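Local coordinates for DNA polymerase (Bacillus phage phi29, PDB 2PY5), which replicates the viral genome by protein-primed, strand-displacing DNA synthesis with high processivity and proofreads its product with a 3'-5' exonuclease, at residues V51-L63 and I115-P129. The protein carries 2 engineered substitutions. Sequence-based numbering, arbitrary orientation.
Sequences VLKVQADLYFHNL and IHTVIYDSLKKLPFP. With nucleotides of chain A.
Ile119 CG2 lies at the edge of the Phe60 ring, 3.6 Å from CD1, and also meets Leu63 CD1; Leu58 joins this apolar face by packing on Thr117 CG2, and helix 63-76 packs on Phe60 through Ala66 (an engineered residue) and Ile70, which also touches Ile119. The backbones beneath are two parallel strands, 57-60 and 115-121, in the middle of the mixed sheet of the exonuclease domain. Alternating N-H and C=O groups zip them together, from Val118 N to Ala56 O up to Ser122 N to Phe60 O. On the other sheet face the Tyr59 ring slants across Tyr120, Tyr59 CE2 3.6 Å from Tyr120 CB, with the ring planes 34° apart. A water joins Tyr120 OH to Asp57 OD1, which also pairs with Arg6. Toward the helix 44-54 end, Thr117 OG1 donates to Val51 O at 2.6 Å.

At the other end the strands lead into the DNA-binding edge. Asp121, its carboxylate swung toward the helix start by a chi1 of -170°, N-caps the short, weakly bonded helix 122-125: OD1 accepts from Leu123 N and, through the opposite face of the carboxylate, from Leu63 N at 3.0 Å. Lys124 NZ forms a salt bridge with OD2. The His61 ring is fixed at both nitrogens, ND1 paired with Ser122 OG at 2.8 Å and NE2 donating in the ring plane to Phe128 O at 2.7 Å, while Leu123 CB lies over one face. Leu123 CD1 packs on DT5 of chain A, and Asn62, which stabilises the frayed primer terminus, donates from ND2 to O4' of DT6 of chain A at 3.0 Å.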
loop_
_atom_site.group_PDB
_atom_site.type_symbol
_atom_site.label_atom_id
_atom_site.label_comp_id
_atom_site.label_asym_id
_atom_site.label_seq_id
_atom_site.Cartn_x
_atom_site.Cartn_y
_atom_site.Cartn_z
ATOM N N VAL F 51 9.974 -25.161 14.850
ATOM C CA VAL F 51 8.651 -24.714 14.385
ATOM C C VAL F 51 7.589 -25.771 14.708
ATOM O O VAL F 51 6.499 -25.442 15.179
ATOM C CB VAL F 51 8.626 -24.444 12.863
ATOM C CG1 VAL F 51 7.188 -24.202 12.364
ATOM C CG2 VAL F 51 9.552 -23.287 12.488
ATOM N N LEU F 52 7.902 -27.042 14.469
ATOM C CA LEU F 52 6.893 -28.080 14.607
ATOM C C LEU F 52 6.521 -28.326 16.052
ATOM O O LEU F 52 5.403 -28.758 16.333
ATOM C CB LEU F 52 7.307 -29.366 13.925
ATOM C CG LEU F 52 7.506 -29.328 12.419
ATOM C CD1 LEU F 52 7.818 -30.738 11.884
ATOM C CD2 LEU F 52 6.333 -28.717 11.679
ATOM N N LYS F 53 7.442 -28.030 16.966
ATOM C CA LYS F 53 7.223 -28.286 18.384
ATOM C C LYS F 53 6.755 -27.073 19.176
ATOM O O LYS F 53 6.155 -27.246 20.246
ATOM C CB LYS F 53 8.507 -28.825 19.022
ATOM C CG LYS F 53 8.704 -30.300 18.850
ATOM C CD LYS F 53 9.981 -30.755 19.541
ATOM C CE LYS F 53 10.004 -32.255 19.742
ATOM N NZ LYS F 53 11.364 -32.723 20.146
ATOM N N VAL F 54 7.017 -25.858 18.673
ATOM C CA VAL F 54 6.870 -24.643 19.506
ATOM C C VAL F 54 5.423 -24.219 19.735
ATOM O O VAL F 54 5.146 -23.498 20.694
ATOM C CB VAL F 54 7.740 -23.454 18.973
ATOM C CG1 VAL F 54 7.193 -22.902 17.668
ATOM C CG2 VAL F 54 7.906 -22.362 20.026
ATOM N N GLN F 55 4.494 -24.689 18.896
ATOM C CA GLN F 55 3.059 -24.376 19.085
ATOM C C GLN F 55 2.862 -22.880 19.327
ATOM O O GLN F 55 2.229 -22.468 20.319
ATOM C CB GLN F 55 2.462 -25.161 20.267
ATOM C CG GLN F 55 2.535 -26.668 20.140
ATOM C CD GLN F 55 1.661 -27.357 21.160
ATOM O OE1 GLN F 55 0.474 -27.039 21.293
ATOM N NE2 GLN F 55 2.234 -28.313 21.885
ATOM N N ALA F 56 3.409 -22.067 18.425
ATOM C CA ALA F 56 3.404 -20.623 18.588
ATOM C C ALA F 56 2.916 -19.893 17.344
ATOM O O ALA F 56 2.617 -20.490 16.298
ATOM C CB ALA F 56 4.811 -20.123 18.991
ATOM N N ASP F 57 2.849 -18.579 17.468
ATOM C CA ASP F 57 2.605 -17.703 16.349
ATOM C C ASP F 57 3.935 -17.073 15.938
ATOM O O ASP F 57 4.576 -16.406 16.752
ATOM C CB ASP F 57 1.655 -16.588 16.770
ATOM C CG ASP F 57 0.246 -17.075 17.050
ATOM O OD1 ASP F 57 -0.073 -18.253 16.777
ATOM O OD2 ASP F 57 -0.562 -16.247 17.544
ATOM N N LEU F 58 4.334 -17.274 14.684
ATOM C CA LEU F 58 5.613 -16.777 14.174
ATOM C C LEU F 58 5.341 -15.695 13.170
ATOM O O LEU F 58 4.326 -15.727 12.471
ATOM C CB LEU F 58 6.419 -17.872 13.473
ATOM C CG LEU F 58 6.619 -19.203 14.178
ATOM C CD1 LEU F 58 7.632 -20.107 13.401
ATOM C CD2 LEU F 58 6.973 -19.027 15.662
ATOM N N TYR F 59 6.265 -14.753 13.096
ATOM C CA TYR F 59 6.186 -13.642 12.155
ATOM C C TYR F 59 7.470 -13.531 11.370
ATOM O O TYR F 59 8.558 -13.489 11.970
ATOM C CB TYR F 59 5.970 -12.335 12.925
ATOM C CG TYR F 59 4.597 -12.253 13.515
ATOM C CD1 TYR F 59 4.301 -12.849 14.741
ATOM C CD2 TYR F 59 3.580 -11.609 12.822
ATOM C CE1 TYR F 59 3.024 -12.789 15.269
ATOM C CE2 TYR F 59 2.304 -11.543 13.342
ATOM C CZ TYR F 59 2.027 -12.141 14.551
ATOM O OH TYR F 59 0.741 -12.079 15.065
ATOM N N PHE F 60 7.358 -13.479 10.042
ATOM C CA PHE F 60 8.476 -13.124 9.173
ATOM C C PHE F 60 8.105 -11.823 8.502
ATOM O O PHE F 60 6.911 -11.594 8.178
ATOM C CB PHE F 60 8.732 -14.180 8.084
ATOM C CG PHE F 60 9.408 -15.433 8.587
ATOM C CD1 PHE F 60 8.678 -16.435 9.214
ATOM C CD2 PHE F 60 10.765 -15.616 8.398
ATOM C CE1 PHE F 60 9.291 -17.582 9.646
ATOM C CE2 PHE F 60 11.381 -16.779 8.846
ATOM C CZ PHE F 60 10.636 -17.757 9.459
ATOM N N HIS F 61 9.102 -10.981 8.260
ATOM C CA HIS F 61 8.868 -9.732 7.517
ATOM C C HIS F 61 8.954 -10.005 6.020
ATOM O O HIS F 61 10.009 -10.375 5.496
ATOM C CB HIS F 61 9.835 -8.631 7.917
ATOM C CG HIS F 61 9.246 -7.262 7.787
ATOM N ND1 HIS F 61 8.140 -6.868 8.498
ATOM C CD2 HIS F 61 9.579 -6.215 6.994
ATOM C CE1 HIS F 61 7.833 -5.624 8.179
ATOM N NE2 HIS F 61 8.685 -5.206 7.260
ATOM N N ASN F 62 7.838 -9.769 5.332
ATOM C CA ASN F 62 7.659 -10.145 3.935
ATOM C C ASN F 62 7.667 -11.670 3.754
ATOM O O ASN F 62 8.529 -12.263 3.111
ATOM C CB ASN F 62 8.659 -9.446 3.019
ATOM C CG ASN F 62 8.299 -9.576 1.557
ATOM O OD1 ASN F 62 7.123 -9.553 1.185
ATOM N ND2 ASN F 62 9.325 -9.677 0.697
ATOM N N LEU F 63 6.649 -12.292 4.338
ATOM C CA LEU F 63 6.432 -13.717 4.290
ATOM C C LEU F 63 6.476 -14.317 2.885
ATOM O O LEU F 63 6.822 -15.482 2.738
ATOM C CB LEU F 63 5.096 -14.035 4.995
ATOM C CG LEU F 63 4.729 -15.512 5.109
ATOM C CD1 LEU F 63 5.703 -16.259 5.977
ATOM C CD2 LEU F 63 3.284 -15.684 5.582
ATOM N N ILE F 115 -2.514 -29.185 17.933
ATOM C CA ILE F 115 -1.093 -28.875 17.849
ATOM C C ILE F 115 -0.789 -28.245 16.497
ATOM O O ILE F 115 -0.889 -28.905 15.462
ATOM C CB ILE F 115 -0.213 -30.145 17.998
ATOM C CG1 ILE F 115 -0.622 -30.987 19.202
ATOM C CG2 ILE F 115 1.287 -29.748 18.033
ATOM C CD1 ILE F 115 -0.655 -30.225 20.512
ATOM N N HIS F 116 -0.412 -26.975 16.511
ATOM C CA HIS F 116 -0.053 -26.291 15.286
ATOM C C HIS F 116 0.803 -25.070 15.533
ATOM O O HIS F 116 0.811 -24.536 16.625
ATOM C CB HIS F 116 -1.317 -25.918 14.485
ATOM C CG HIS F 116 -2.102 -24.748 15.021
ATOM N ND1 HIS F 116 -2.651 -24.705 16.286
ATOM C CD2 HIS F 116 -2.492 -23.604 14.411
ATOM C CE1 HIS F 116 -3.311 -23.567 16.441
ATOM N NE2 HIS F 116 -3.233 -22.885 15.317
ATOM N N THR F 117 1.504 -24.638 14.488
ATOM C CA THR F 117 2.256 -23.408 14.503
ATOM C C THR F 117 1.784 -22.590 13.335
ATOM O O THR F 117 1.720 -23.100 12.200
ATOM C CB THR F 117 3.769 -23.662 14.437
ATOM O OG1 THR F 117 4.177 -24.306 15.655
ATOM C CG2 THR F 117 4.566 -22.332 14.236
ATOM N N VAL F 118 1.429 -21.337 13.604
ATOM C CA VAL F 118 0.932 -20.408 12.566
ATOM C C VAL F 118 2.009 -19.391 12.271
ATOM O O VAL F 118 2.666 -18.896 13.180
ATOM C CB VAL F 118 -0.392 -19.705 12.935
ATOM C CG1 VAL F 118 -0.983 -19.010 11.681
ATOM C CG2 VAL F 118 -1.406 -20.699 13.508
ATOM N N ILE F 119 2.228 -19.132 10.984
ATOM C CA ILE F 119 3.222 -18.201 10.541
ATOM C C ILE F 119 2.531 -17.074 9.781
ATOM O O ILE F 119 1.826 -17.319 8.787
ATOM C CB ILE F 119 4.251 -18.892 9.620
ATOM C CG1 ILE F 119 4.749 -20.193 10.272
ATOM C CG2 ILE F 119 5.443 -17.962 9.369
ATOM C CD1 ILE F 119 5.796 -20.963 9.469
ATOM N N TYR F 120 2.771 -15.854 10.242
ATOM C CA TYR F 120 2.179 -14.649 9.693
ATOM C C TYR F 120 3.213 -13.726 9.042
ATOM O O TYR F 120 4.424 -13.889 9.220
ATOM C CB TYR F 120 1.496 -13.900 10.805
ATOM C CG TYR F 120 0.319 -14.606 11.438
ATOM C CD1 TYR F 120 0.378 -15.025 12.757
ATOM C CD2 TYR F 120 -0.869 -14.795 10.747
ATOM C CE1 TYR F 120 -0.703 -15.624 13.352
ATOM C CE2 TYR F 120 -1.954 -15.421 11.332
ATOM C CZ TYR F 120 -1.867 -15.823 12.650
ATOM O OH TYR F 120 -2.936 -16.439 13.285
ATOM N N ASP F 121 2.716 -12.732 8.317
ATOM C CA ASP F 121 3.545 -11.700 7.693
ATOM C C ASP F 121 3.529 -10.420 8.543
ATOM O O ASP F 121 2.495 -9.709 8.598
ATOM C CB ASP F 121 3.004 -11.420 6.284
ATOM C CG ASP F 121 3.917 -10.554 5.453
ATOM O OD1 ASP F 121 5.065 -10.282 5.891
ATOM O OD2 ASP F 121 3.489 -10.169 4.332
ATOM N N SER F 122 4.654 -10.082 9.177
ATOM C CA SER F 122 4.732 -8.798 9.897
ATOM C C SER F 122 4.633 -7.594 8.943
ATOM O O SER F 122 4.285 -6.488 9.378
ATOM C CB SER F 122 5.976 -8.689 10.770
ATOM O OG SER F 122 7.147 -8.971 10.044
ATOM N N LEU F 123 4.886 -7.792 7.646
ATOM C CA LEU F 123 4.698 -6.693 6.672
ATOM C C LEU F 123 3.232 -6.258 6.570
ATOM O O LEU F 123 2.922 -5.089 6.228
ATOM C CB LEU F 123 5.237 -7.071 5.289
ATOM C CG LEU F 123 5.308 -5.959 4.247
ATOM C CD1 LEU F 123 6.212 -4.818 4.643
ATOM C CD2 LEU F 123 5.762 -6.553 2.906
ATOM N N LYS F 124 2.308 -7.178 6.873
ATOM C CA LYS F 124 0.875 -6.844 6.834
ATOM C C LYS F 124 0.482 -5.993 8.051
ATOM O O LYS F 124 -0.489 -5.235 8.003
ATOM C CB LYS F 124 0.034 -8.126 6.768
ATOM C CG LYS F 124 0.288 -8.986 5.513
ATOM C CD LYS F 124 -0.289 -8.372 4.265
ATOM C CE LYS F 124 -0.032 -9.251 3.050
ATOM N NZ LYS F 124 1.406 -9.346 2.703
ATOM N N LYS F 125 1.230 -6.171 9.139
ATOM C CA LYS F 125 1.058 -5.404 10.373
ATOM C C LYS F 125 1.765 -4.042 10.327
ATOM O O LYS F 125 1.225 -3.041 10.795
ATOM C CB LYS F 125 1.621 -6.225 11.527
ATOM C CG LYS F 125 0.846 -7.495 11.818
ATOM C CD LYS F 125 0.006 -7.390 13.056
ATOM C CE LYS F 125 -0.937 -6.202 13.017
ATOM N NZ LYS F 125 -1.903 -6.140 14.147
ATOM N N LEU F 126 2.969 -4.040 9.762
ATOM C CA LEU F 126 3.889 -2.924 9.739
ATOM C C LEU F 126 4.363 -2.772 8.287
ATOM O O LEU F 126 5.392 -3.314 7.899
ATOM C CB LEU F 126 5.058 -3.211 10.698
ATOM C CG LEU F 126 4.662 -3.400 12.175
ATOM C CD1 LEU F 126 5.817 -4.098 12.940
ATOM C CD2 LEU F 126 4.277 -2.067 12.817
ATOM N N PRO F 127 3.564 -2.065 7.458
ATOM C CA PRO F 127 3.807 -2.041 6.004
ATOM C C PRO F 127 4.955 -1.117 5.544
ATOM O O PRO F 127 4.748 -0.174 4.773
ATOM C CB PRO F 127 2.447 -1.608 5.453
ATOM C CG PRO F 127 1.920 -0.687 6.525
ATOM C CD PRO F 127 2.315 -1.362 7.811
ATOM N N PHE F 128 6.164 -1.407 6.026
ATOM C CA PHE F 128 7.368 -0.634 5.709
ATOM C C PHE F 128 8.533 -1.585 5.763
ATOM O O PHE F 128 8.440 -2.599 6.437
ATOM C CB PHE F 128 7.604 0.485 6.733
ATOM C CG PHE F 128 6.361 1.198 7.157
ATOM C CD1 PHE F 128 5.669 0.791 8.289
ATOM C CD2 PHE F 128 5.896 2.263 6.426
ATOM C CE1 PHE F 128 4.503 1.461 8.683
ATOM C CE2 PHE F 128 4.738 2.946 6.808
ATOM C CZ PHE F 128 4.048 2.529 7.939
ATOM N N PRO F 129 9.641 -1.255 5.078
ATOM C CA PRO F 129 10.839 -2.082 5.277
ATOM C C PRO F 129 11.316 -2.046 6.735
ATOM O O PRO F 129 11.056 -1.075 7.447
ATOM C CB PRO F 129 11.882 -1.429 4.377
ATOM C CG PRO F 129 11.140 -0.561 3.440
ATOM C CD PRO F 129 9.863 -0.164 4.125
ATOM P P DT A 6 12.431 -5.337 3.694
ATOM O OP1 DT A 6 12.450 -5.338 5.152
ATOM O OP2 DT A 6 13.325 -4.468 2.920
ATOM O "O5'" DT A 6 12.809 -6.810 3.171
ATOM C "C5'" DT A 6 12.359 -7.959 3.869
ATOM C "C4'" DT A 6 12.740 -9.165 3.043
ATOM O "O4'" DT A 6 12.081 -9.139 1.766
ATOM C "C3'" DT A 6 14.227 -9.217 2.709
ATOM O "O3'" DT A 6 14.982 -9.775 3.782
ATOM C "C2'" DT A 6 14.237 -10.066 1.445
ATOM C "C1'" DT A 6 12.879 -9.805 0.804
ATOM N N1 DT A 6 12.925 -8.923 -0.398
ATOM C C2 DT A 6 12.194 -9.294 -1.499
ATOM O O2 DT A 6 11.513 -10.300 -1.550
ATOM N N3 DT A 6 12.300 -8.428 -2.559
ATOM C C4 DT A 6 13.029 -7.252 -2.611
ATOM O O4 DT A 6 13.040 -6.547 -3.617
ATOM C C5 DT A 6 13.746 -6.910 -1.409
ATOM C C7 DT A 6 14.568 -5.666 -1.344
ATOM C C6 DT A 6 13.663 -7.756 -0.364
ATOM P P DT A 5 8.475 -1.327 0.365
ATOM O OP1 DT A 5 7.368 -0.798 1.196
ATOM O OP2 DT A 5 9.491 -0.418 -0.196
ATOM O "O5'" DT A 5 9.236 -2.460 1.228
ATOM C "C5'" DT A 5 8.515 -3.331 2.055
ATOM C "C4'" DT A 5 9.025 -4.732 1.877
ATOM O "O4'" DT A 5 8.649 -5.169 0.567
ATOM C "C3'" DT A 5 10.532 -4.894 1.921
ATOM O "O3'" DT A 5 10.908 -5.156 3.244
ATOM C "C2'" DT A 5 10.799 -6.087 1.017
ATOM C "C1'" DT A 5 9.589 -6.107 0.104
ATOM N N1 DT A 5 9.854 -5.707 -1.281
ATOM C C2 DT A 5 9.499 -6.585 -2.264
ATOM O O2 DT A 5 9.013 -7.690 -2.036
ATOM N N3 DT A 5 9.776 -6.136 -3.519
ATOM C C4 DT A 5 10.324 -4.914 -3.870
ATOM O O4 DT A 5 10.524 -4.627 -5.043
ATOM C C5 DT A 5 10.659 -4.031 -2.788
ATOM C C7 DT A 5 11.266 -2.691 -3.054
ATOM C C6 DT A 5 10.411 -4.462 -1.543
HETATM O O HOH W 1 3.502 -26.725 16.908
HETATM O O HOH W 2 -0.931 -25.696 19.247
HETATM O O HOH W 3 -2.833 -17.894 15.761
HETATM O O HOH W 4 4.826 -10.821 2.094
#